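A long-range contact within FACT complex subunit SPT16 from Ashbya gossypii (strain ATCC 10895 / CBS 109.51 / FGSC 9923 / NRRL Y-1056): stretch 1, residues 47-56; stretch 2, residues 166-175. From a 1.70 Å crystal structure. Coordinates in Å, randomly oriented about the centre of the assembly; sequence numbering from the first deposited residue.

Stretch 1, residues 47-56: QKTTILHNWL
Stretch 2, residues 166-175: VSLGLSSLWA

Two helices more than a hundred residues apart in the chain pack side by side, and one tryptophan accounts for much of the contact. Stretch 1 is helical from Lys48 and continues beyond Leu56; the second helix starts at Ser167. The two run in broadly the same direction, their N-to-C axes inclined at 27° (signed crossing angle 27°) and 11.7 Å apart at closest approach. The register is set by Lys48 opposite Ser167, CA to CA 7.4 Å, and by Trp55 opposite Trp174, CA to CA 7.9 Å. Together the stretches bury 445 Å², both sides summed.

Stretch 1 opens with Gln47, the N-cap residue (phi/psi -68/149), whose side chain does not reach stretch 2. Its carbonyl oxygen O accepts the first i to i+4 bond, from Ile51 N at 2.9 Å; the same pattern continues to Leu56 N, which bonds to Leu52 O at 2.8 Å. Val166 is the corresponding N-cap of the second helix (-118/25), with its O receiving Leu170 N at 2.9 Å, and the ladder there runs on to Trp174 N and Leu170 O, also 2.9 Å apart.

Lys48 leaves its helix sideways, but its chain (m, m, t, p) bends so that NZ comes to 2.5 Å from OG of Ser167 (chi1 m). The aliphatic part serves a second purpose: CD lies 4.1 Å from CZ3 of Trp174, and CB is 4.5 Å from CD1 of Leu170 (m, t). A long, flexible residue thus covers the tryptophan while carrying its charge to the partly exposed start of the other helix. Thr49, pointing away, and Thr50, out of reach, contribute nothing to the contact.

One turn on from Lys48, Ile51 (m, t) points toward stretch 2 and sets its branch methyl on the indole of Trp174. Its CG2 stands 3.5 Å from the centroid of the six-membered ring, 14° off the ring normal, a CH-pi contact for which a beta-branched residue is well shaped. Leu52 (t, p) adds its CB, 4.0 Å from CZ2 of Trp174.

Trp174 (chi1 -69°, chi2 -28°) also starts sideways, yet its ring swings in to fill a hole formed by Lys48, Ile51, Leu52 and Trp55. It gives up 129 Å², the largest share of any residue here, and its broad, flat ring can touch all four at once.

His53 and Asn54 are out of reach, and the next contact is Trp55 (chi1 -170°, chi2 61°), which points toward the second helix. It presents a face to the edge of Trp174: the two five-membered rings have centroids 4.3 Å apart and planes at 66°, with CD2 of Trp55 3.3 Å from CD1 of Trp174. Farther out on the same indole, CZ3 meets CD2 of Leu173 (t, p) at 3.5 Å. Both indoles and this leucine are buried, as suits such apolar bulk. Leu56 (m, t) ends the stretch without contact.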

# COMPACT_ATOMS: atom_id res chain seq x y z
N GLN A 47 9.20 -1.49 1.71
CA GLN A 47 9.88 -2.42 2.60
C GLN A 47 9.32 -2.27 4.02
O GLN A 47 8.87 -1.20 4.43
CB GLN A 47 11.39 -2.19 2.60
CG GLN A 47 12.04 -2.45 1.22
CD GLN A 47 13.53 -2.68 1.28
OE1 GLN A 47 13.98 -3.82 1.25
NE2 GLN A 47 14.31 -1.60 1.37
N LYS A 48 9.33 -3.38 4.76
CA LYS A 48 8.63 -3.38 6.04
C LYS A 48 9.21 -2.35 6.99
O LYS A 48 8.47 -1.72 7.76
CB LYS A 48 8.66 -4.77 6.67
CG LYS A 48 8.03 -5.82 5.79
CD LYS A 48 6.57 -5.55 5.55
CE LYS A 48 6.02 -6.52 4.46
NZ LYS A 48 6.33 -7.95 4.75
N THR A 49 10.53 -2.17 6.96
CA THR A 49 11.13 -1.23 7.90
C THR A 49 10.76 0.20 7.56
O THR A 49 10.48 1.01 8.45
CB THR A 49 12.65 -1.41 7.93
OG1 THR A 49 12.93 -2.76 8.31
CG2 THR A 49 13.26 -0.48 8.93
N THR A 50 10.72 0.52 6.26
CA THR A 50 10.26 1.83 5.83
C THR A 50 8.81 2.05 6.19
O THR A 50 8.43 3.13 6.66
CB THR A 50 10.47 1.99 4.32
OG1 THR A 50 11.86 1.88 4.02
CG2 THR A 50 9.92 3.36 3.83
N ILE A 51 7.96 1.04 5.98
CA ILE A 51 6.56 1.16 6.39
C ILE A 51 6.49 1.42 7.89
O ILE A 51 5.76 2.31 8.34
CB ILE A 51 5.78 -0.10 5.99
CG1 ILE A 51 5.73 -0.24 4.47
CG2 ILE A 51 4.36 -0.06 6.55
CD1 ILE A 51 5.21 -1.60 4.02
N LEU A 52 7.26 0.67 8.68
CA LEU A 52 7.26 0.85 10.12
C LEU A 52 7.62 2.28 10.49
O LEU A 52 6.96 2.89 11.35
CB LEU A 52 8.22 -0.15 10.77
CG LEU A 52 8.29 -0.05 12.31
CD1 LEU A 52 7.00 -0.52 12.98
CD2 LEU A 52 9.46 -0.89 12.72
N HIS A 53 8.63 2.86 9.83
CA HIS A 53 8.98 4.26 10.10
C HIS A 53 7.82 5.18 9.77
O HIS A 53 7.49 6.08 10.55
CB HIS A 53 10.22 4.69 9.32
CG HIS A 53 11.49 4.18 9.91
ND1 HIS A 53 12.66 4.90 9.87
CD2 HIS A 53 11.78 3.02 10.54
CE1 HIS A 53 13.62 4.21 10.47
NE2 HIS A 53 13.11 3.06 10.87
N ASN A 54 7.19 4.97 8.61
CA ASN A 54 6.09 5.82 8.21
C ASN A 54 4.95 5.71 9.21
O ASN A 54 4.30 6.71 9.54
CB ASN A 54 5.62 5.46 6.81
CG ASN A 54 6.58 5.92 5.75
OD1 ASN A 54 7.33 6.87 5.95
ND2 ASN A 54 6.54 5.26 4.59
N TRP A 55 4.73 4.50 9.73
CA TRP A 55 3.67 4.26 10.71
C TRP A 55 4.01 4.89 12.06
O TRP A 55 3.19 5.61 12.65
CB TRP A 55 3.44 2.75 10.86
CG TRP A 55 2.21 2.37 11.66
CD1 TRP A 55 0.90 2.67 11.36
CD2 TRP A 55 2.17 1.59 12.87
NE1 TRP A 55 0.07 2.14 12.31
CE2 TRP A 55 0.82 1.46 13.23
CE3 TRP A 55 3.15 0.98 13.65
CZ2 TRP A 55 0.42 0.76 14.37
CZ3 TRP A 55 2.76 0.28 14.78
CH2 TRP A 55 1.40 0.18 15.14
N LEU A 56 5.22 4.64 12.58
CA LEU A 56 5.54 5.15 13.91
C LEU A 56 5.76 6.65 13.90
O LEU A 56 5.33 7.36 14.83
CB LEU A 56 6.79 4.45 14.46
CG LEU A 56 6.72 2.98 14.85
CD1 LEU A 56 8.12 2.57 15.26
CD2 LEU A 56 5.71 2.70 15.96
N VAL A 166 8.65 -11.16 10.87
CA VAL A 166 7.47 -10.66 11.56
C VAL A 166 6.48 -10.02 10.57
O VAL A 166 5.66 -9.19 10.96
CB VAL A 166 7.86 -9.67 12.68
CG1 VAL A 166 8.68 -10.36 13.75
CG2 VAL A 166 8.63 -8.47 12.11
N SER A 167 6.52 -10.43 9.30
CA SER A 167 5.63 -9.81 8.31
C SER A 167 4.16 -9.98 8.69
O SER A 167 3.37 -9.04 8.60
CB SER A 167 5.87 -10.38 6.92
OG SER A 167 7.03 -9.80 6.35
N LEU A 168 3.75 -11.20 9.06
CA LEU A 168 2.34 -11.40 9.37
C LEU A 168 1.93 -10.57 10.58
O LEU A 168 0.86 -9.97 10.60
CB LEU A 168 2.03 -12.88 9.61
CG LEU A 168 0.62 -13.23 10.10
CD1 LEU A 168 -0.45 -12.84 9.08
CD2 LEU A 168 0.50 -14.73 10.42
N GLY A 169 2.80 -10.54 11.59
CA GLY A 169 2.49 -9.78 12.79
C GLY A 169 2.35 -8.29 12.51
O GLY A 169 1.42 -7.64 12.99
N LEU A 170 3.28 -7.73 11.74
CA LEU A 170 3.18 -6.31 11.42
C LEU A 170 1.93 -6.02 10.59
O LEU A 170 1.24 -5.02 10.81
CB LEU A 170 4.44 -5.84 10.69
CG LEU A 170 5.72 -5.82 11.55
CD1 LEU A 170 6.96 -5.56 10.73
CD2 LEU A 170 5.62 -4.83 12.70
N SER A 171 1.62 -6.90 9.63
CA SER A 171 0.43 -6.69 8.81
C SER A 171 -0.83 -6.59 9.67
O SER A 171 -1.67 -5.70 9.47
CB SER A 171 0.30 -7.82 7.79
OG SER A 171 -1.00 -7.84 7.21
N SER A 172 -0.99 -7.52 10.63
CA SER A 172 -2.14 -7.48 11.53
C SER A 172 -2.12 -6.22 12.39
O SER A 172 -3.17 -5.62 12.65
CB SER A 172 -2.15 -8.72 12.43
OG SER A 172 -2.14 -9.89 11.63
N LEU A 173 -0.95 -5.81 12.86
CA LEU A 173 -0.86 -4.63 13.71
C LEU A 173 -1.24 -3.36 12.96
O LEU A 173 -1.89 -2.47 13.53
CB LEU A 173 0.56 -4.52 14.27
CG LEU A 173 0.95 -3.31 15.09
CD1 LEU A 173 0.45 -3.47 16.51
CD2 LEU A 173 2.47 -3.18 15.05
N TRP A 174 -0.87 -3.26 11.68
CA TRP A 174 -1.07 -2.07 10.84
C TRP A 174 -2.45 -1.99 10.22
O TRP A 174 -2.80 -0.94 9.66
CB TRP A 174 -0.07 -2.04 9.66
CG TRP A 174 1.31 -1.81 10.05
CD1 TRP A 174 1.75 -1.13 11.14
CD2 TRP A 174 2.46 -2.28 9.37
NE1 TRP A 174 3.13 -1.14 11.18
CE2 TRP A 174 3.59 -1.85 10.11
CE3 TRP A 174 2.66 -3.03 8.22
CZ2 TRP A 174 4.89 -2.13 9.71
CZ3 TRP A 174 3.95 -3.29 7.82
CH2 TRP A 174 5.05 -2.85 8.57
N ALA A 175 -3.22 -3.07 10.25
CA ALA A 175 -4.38 -3.20 9.36
C ALA A 175 -5.41 -2.10 9.61
O ALA A 175 -5.86 -1.43 8.67
CB ALA A 175 -5.02 -4.58 9.57